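Long-range contact in acyl-coenzyme A oxidase 3 (Yarrowia lipolytica, PDB 5YS9), which uses FAD and molecular oxygen to oxidise acyl-CoA substrates to trans-2-enoyl-CoA, releasing hydrogen peroxide, in peroxisomal fatty acid beta-oxidation: residues Cys430-Asn439 with Phe643-Tyr651. Sequence-based numbering, arbitrary orientation.
With FAD (flavin-adenine dinucleotide), chain D.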
# COMPACT_ATOMS: atom_id res chain seq x y z
N CYS A 430 8.90 8.93 -6.54
CA CYS A 430 9.30 10.28 -6.18
C CYS A 430 10.19 10.27 -4.94
O CYS A 430 10.37 11.32 -4.28
CB CYS A 430 8.04 11.10 -5.91
SG CYS A 430 7.01 11.30 -7.34
N GLY A 431 10.69 9.07 -4.56
CA GLY A 431 11.65 8.99 -3.48
C GLY A 431 11.10 9.49 -2.18
O GLY A 431 9.93 9.42 -1.99
N GLY A 432 11.94 10.00 -1.29
CA GLY A 432 11.51 10.61 -0.05
C GLY A 432 10.52 11.77 -0.17
O GLY A 432 9.64 11.94 0.69
N HIS A 433 10.56 12.50 -1.28
CA HIS A 433 9.53 13.53 -1.50
C HIS A 433 8.13 12.94 -1.74
O HIS A 433 7.13 13.66 -1.71
CB HIS A 433 9.96 14.43 -2.64
CG HIS A 433 11.26 15.12 -2.37
ND1 HIS A 433 12.27 15.16 -3.30
CD2 HIS A 433 11.74 15.71 -1.26
CE1 HIS A 433 13.30 15.81 -2.79
NE2 HIS A 433 12.99 16.18 -1.57
N GLY A 434 8.05 11.62 -1.98
CA GLY A 434 6.78 10.93 -1.98
C GLY A 434 6.12 10.92 -0.60
O GLY A 434 4.93 10.81 -0.46
N TYR A 435 6.93 10.99 0.43
CA TYR A 435 6.46 10.79 1.76
C TYR A 435 5.98 12.15 2.32
O TYR A 435 5.42 12.21 3.41
CB TYR A 435 7.59 10.12 2.56
CG TYR A 435 7.17 9.45 3.84
CD1 TYR A 435 6.51 8.21 3.82
CD2 TYR A 435 7.48 10.00 5.10
CE1 TYR A 435 6.12 7.56 5.01
CE2 TYR A 435 7.11 9.36 6.29
CZ TYR A 435 6.43 8.13 6.23
OH TYR A 435 6.07 7.47 7.40
N SER A 436 6.16 13.25 1.57
CA SER A 436 5.63 14.53 2.01
C SER A 436 4.12 14.52 1.87
O SER A 436 3.61 14.33 0.77
CB SER A 436 6.20 15.72 1.21
OG SER A 436 5.35 16.87 1.35
N GLY A 437 3.42 14.73 2.97
CA GLY A 437 1.95 14.82 2.92
C GLY A 437 1.41 15.75 1.81
O GLY A 437 0.32 15.52 1.28
N TYR A 438 2.13 16.82 1.49
CA TYR A 438 1.68 17.82 0.50
C TYR A 438 1.69 17.28 -0.94
O TYR A 438 1.01 17.80 -1.79
CB TYR A 438 2.49 19.16 0.63
CG TYR A 438 2.44 19.64 2.05
CD1 TYR A 438 1.20 19.95 2.65
CD2 TYR A 438 3.60 19.71 2.84
CE1 TYR A 438 1.13 20.32 4.00
CE2 TYR A 438 3.52 20.09 4.18
CZ TYR A 438 2.29 20.39 4.74
OH TYR A 438 2.21 20.76 6.05
N ASN A 439 2.47 16.23 -1.20
CA ASN A 439 2.42 15.63 -2.50
C ASN A 439 1.31 14.58 -2.66
O ASN A 439 1.20 13.99 -3.71
CB ASN A 439 3.79 15.14 -2.88
CG ASN A 439 4.76 16.29 -3.06
OD1 ASN A 439 4.44 17.24 -3.78
ND2 ASN A 439 5.91 16.24 -2.40
N PHE A 643 -6.38 20.29 -9.07
CA PHE A 643 -6.70 18.82 -9.06
C PHE A 643 -5.49 17.95 -8.77
O PHE A 643 -5.61 16.85 -8.18
CB PHE A 643 -7.38 18.32 -10.36
CG PHE A 643 -8.82 18.69 -10.45
CD1 PHE A 643 -9.78 17.89 -9.89
CD2 PHE A 643 -9.21 19.88 -11.02
CE1 PHE A 643 -11.13 18.25 -9.92
CE2 PHE A 643 -10.55 20.25 -11.08
CZ PHE A 643 -11.51 19.44 -10.53
N ILE A 644 -4.34 18.42 -9.22
CA ILE A 644 -3.08 17.78 -8.95
C ILE A 644 -2.77 17.82 -7.47
O ILE A 644 -2.34 16.84 -6.91
CB ILE A 644 -1.96 18.49 -9.75
CG1 ILE A 644 -2.15 18.24 -11.24
CG2 ILE A 644 -0.58 18.05 -9.29
CD1 ILE A 644 -1.72 16.88 -11.69
N ASN A 645 -2.97 18.99 -6.87
CA ASN A 645 -2.87 19.18 -5.44
C ASN A 645 -1.57 18.64 -4.87
O ASN A 645 -1.56 18.05 -3.80
CB ASN A 645 -4.08 18.62 -4.70
CG ASN A 645 -4.33 19.31 -3.38
OD1 ASN A 645 -5.06 18.81 -2.56
ND2 ASN A 645 -3.72 20.45 -3.17
N ALA A 646 -0.49 18.82 -5.61
CA ALA A 646 0.83 18.46 -5.15
C ALA A 646 1.83 19.38 -5.81
O ALA A 646 1.80 19.54 -7.01
CB ALA A 646 1.12 17.01 -5.49
N PRO A 647 2.75 19.96 -5.06
CA PRO A 647 3.70 20.93 -5.62
C PRO A 647 4.62 20.37 -6.69
O PRO A 647 4.91 21.05 -7.65
CB PRO A 647 4.52 21.36 -4.42
CG PRO A 647 4.01 20.62 -3.26
CD PRO A 647 2.69 20.05 -3.61
N ILE A 648 5.11 19.16 -6.50
CA ILE A 648 6.02 18.54 -7.43
C ILE A 648 5.34 18.16 -8.75
O ILE A 648 6.00 17.92 -9.74
CB ILE A 648 6.79 17.36 -6.79
CG1 ILE A 648 5.85 16.24 -6.39
CG2 ILE A 648 7.57 17.85 -5.58
CD1 ILE A 648 6.56 15.01 -5.90
N GLY A 649 4.02 18.07 -8.74
CA GLY A 649 3.24 17.78 -9.92
C GLY A 649 2.61 18.93 -10.71
O GLY A 649 1.82 18.68 -11.59
N ASN A 650 2.92 20.17 -10.37
CA ASN A 650 2.33 21.32 -11.08
C ASN A 650 2.70 21.36 -12.56
O ASN A 650 3.77 20.82 -12.99
CB ASN A 650 2.68 22.66 -10.40
CG ASN A 650 2.05 22.81 -9.03
OD1 ASN A 650 1.05 22.16 -8.70
ND2 ASN A 650 2.65 23.67 -8.20
N TYR A 651 1.86 22.02 -13.34
CA TYR A 651 1.97 22.02 -14.78
C TYR A 651 3.28 22.61 -15.27
O TYR A 651 3.90 22.07 -16.16
CB TYR A 651 0.81 22.84 -15.35
CG TYR A 651 0.80 22.91 -16.84
CD1 TYR A 651 0.12 21.97 -17.58
CD2 TYR A 651 1.45 23.91 -17.51
CE1 TYR A 651 0.11 22.02 -18.95
CE2 TYR A 651 1.44 23.97 -18.88
CZ TYR A 651 0.76 23.02 -19.59
OH TYR A 651 0.73 23.06 -20.95
PA FAD D . 16.28 9.88 -5.38
O1A FAD D . 17.58 9.33 -4.92
O2A FAD D . 16.23 10.98 -6.36
O5B FAD D . 15.37 8.76 -6.00
C5B FAD D . 14.06 9.15 -6.39
C4B FAD D . 13.48 8.08 -7.28
O4B FAD D . 14.30 7.97 -8.44
C3B FAD D . 13.55 6.77 -6.55
O3B FAD D . 12.34 6.05 -6.73
C2B FAD D . 14.64 6.01 -7.23
O2B FAD D . 14.32 4.62 -7.26
C1B FAD D . 14.71 6.63 -8.61
N9A FAD D . 16.12 6.56 -8.98
C8A FAD D . 17.09 7.33 -8.49
N7A FAD D . 18.28 6.99 -9.02
C5A FAD D . 18.07 5.97 -9.86
C6A FAD D . 18.90 5.13 -10.75
N6A FAD D . 20.23 5.30 -10.86
N1A FAD D . 18.28 4.17 -11.45
C2A FAD D . 16.96 3.98 -11.35
N3A FAD D . 16.14 4.70 -10.57
C4A FAD D . 16.64 5.69 -9.82
N1 FAD D . 18.07 12.04 5.43
C2 FAD D . 18.97 12.42 6.35
O2 FAD D . 20.11 12.68 5.99
N3 FAD D . 18.69 12.50 7.65
C4 FAD D . 17.49 12.23 8.11
O4 FAD D . 17.26 12.32 9.31
C4X FAD D . 16.44 11.82 7.18
N5 FAD D . 15.21 11.52 7.59
C5X FAD D . 14.27 11.16 6.71
C6 FAD D . 13.00 10.89 7.18
C7 FAD D . 12.02 10.52 6.30
C7M FAD D . 10.65 10.22 6.81
C8 FAD D . 12.33 10.43 4.86
C8M FAD D . 11.26 10.03 3.89
C9 FAD D . 13.59 10.69 4.39
C9A FAD D . 14.58 11.07 5.27
N10 FAD D . 15.88 11.35 4.81
C10 FAD D . 16.82 11.74 5.76
C1' FAD D . 16.25 11.29 3.40
C2' FAD D . 16.21 9.89 2.78
O2' FAD D . 17.40 9.17 3.11
C3' FAD D . 16.06 9.98 1.26
O3' FAD D . 14.69 10.19 0.98
C4' FAD D . 16.48 8.74 0.49
O4' FAD D . 17.66 8.21 1.08
C5' FAD D . 16.85 9.05 -0.96
O5' FAD D . 15.76 9.24 -1.84
P FAD D . 15.64 10.58 -2.69
O1P FAD D . 14.47 11.35 -2.24
O2P FAD D . 16.97 11.23 -2.68
O3P FAD D . 15.27 10.14 -4.17
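One face of the flat Asn439 amide is covered by the Ile648 side chain, whose CD1 lies 3.6 Å from Asn439 CG, almost directly above it. The Ile648 torsion (chi1 64°) sets CG1 between backbone N and carbonyl carbon, and the CG1-CD1 bond thereby lies over the carbonyl half of the amide, CG1 near OD1, rather than over ND2. Pro647 CD, 3.3 Å from Asn439 OD1, sits beyond the oxygen, displaced toward the opposite side of the amide plane. Both polar ends of the amide are engaged: OD1 accepts a weak but nearly straight bond from Ile648 N (3.4 Å, 172° at the hydrogen), while ND2 donates to His433 O at 2.9 Å. Beside it, Ala646 CA directs a C-H...O contact at Tyr438 O (3.4 Å), and Cys430 SG meets Ile648 CD1 at 4.0 Å. Replacing Asn439 by alanine removes the amide, which would probably leave His433 O and Ile648 N without these partners and open a gap against Ile648 CG1 and CD1. The same loop serves the flavin site: Gly432 N donates to FAD O1P (3.0 Å), and FAD C7M approaches the Tyr435 ring obliquely. The contact thus joins the FAD-binding turn after helix 391-428 to the turn following helix 641-644 through one weak hydrogen bond and mostly oxygen-on-aliphatic packing, relying mainly on shape.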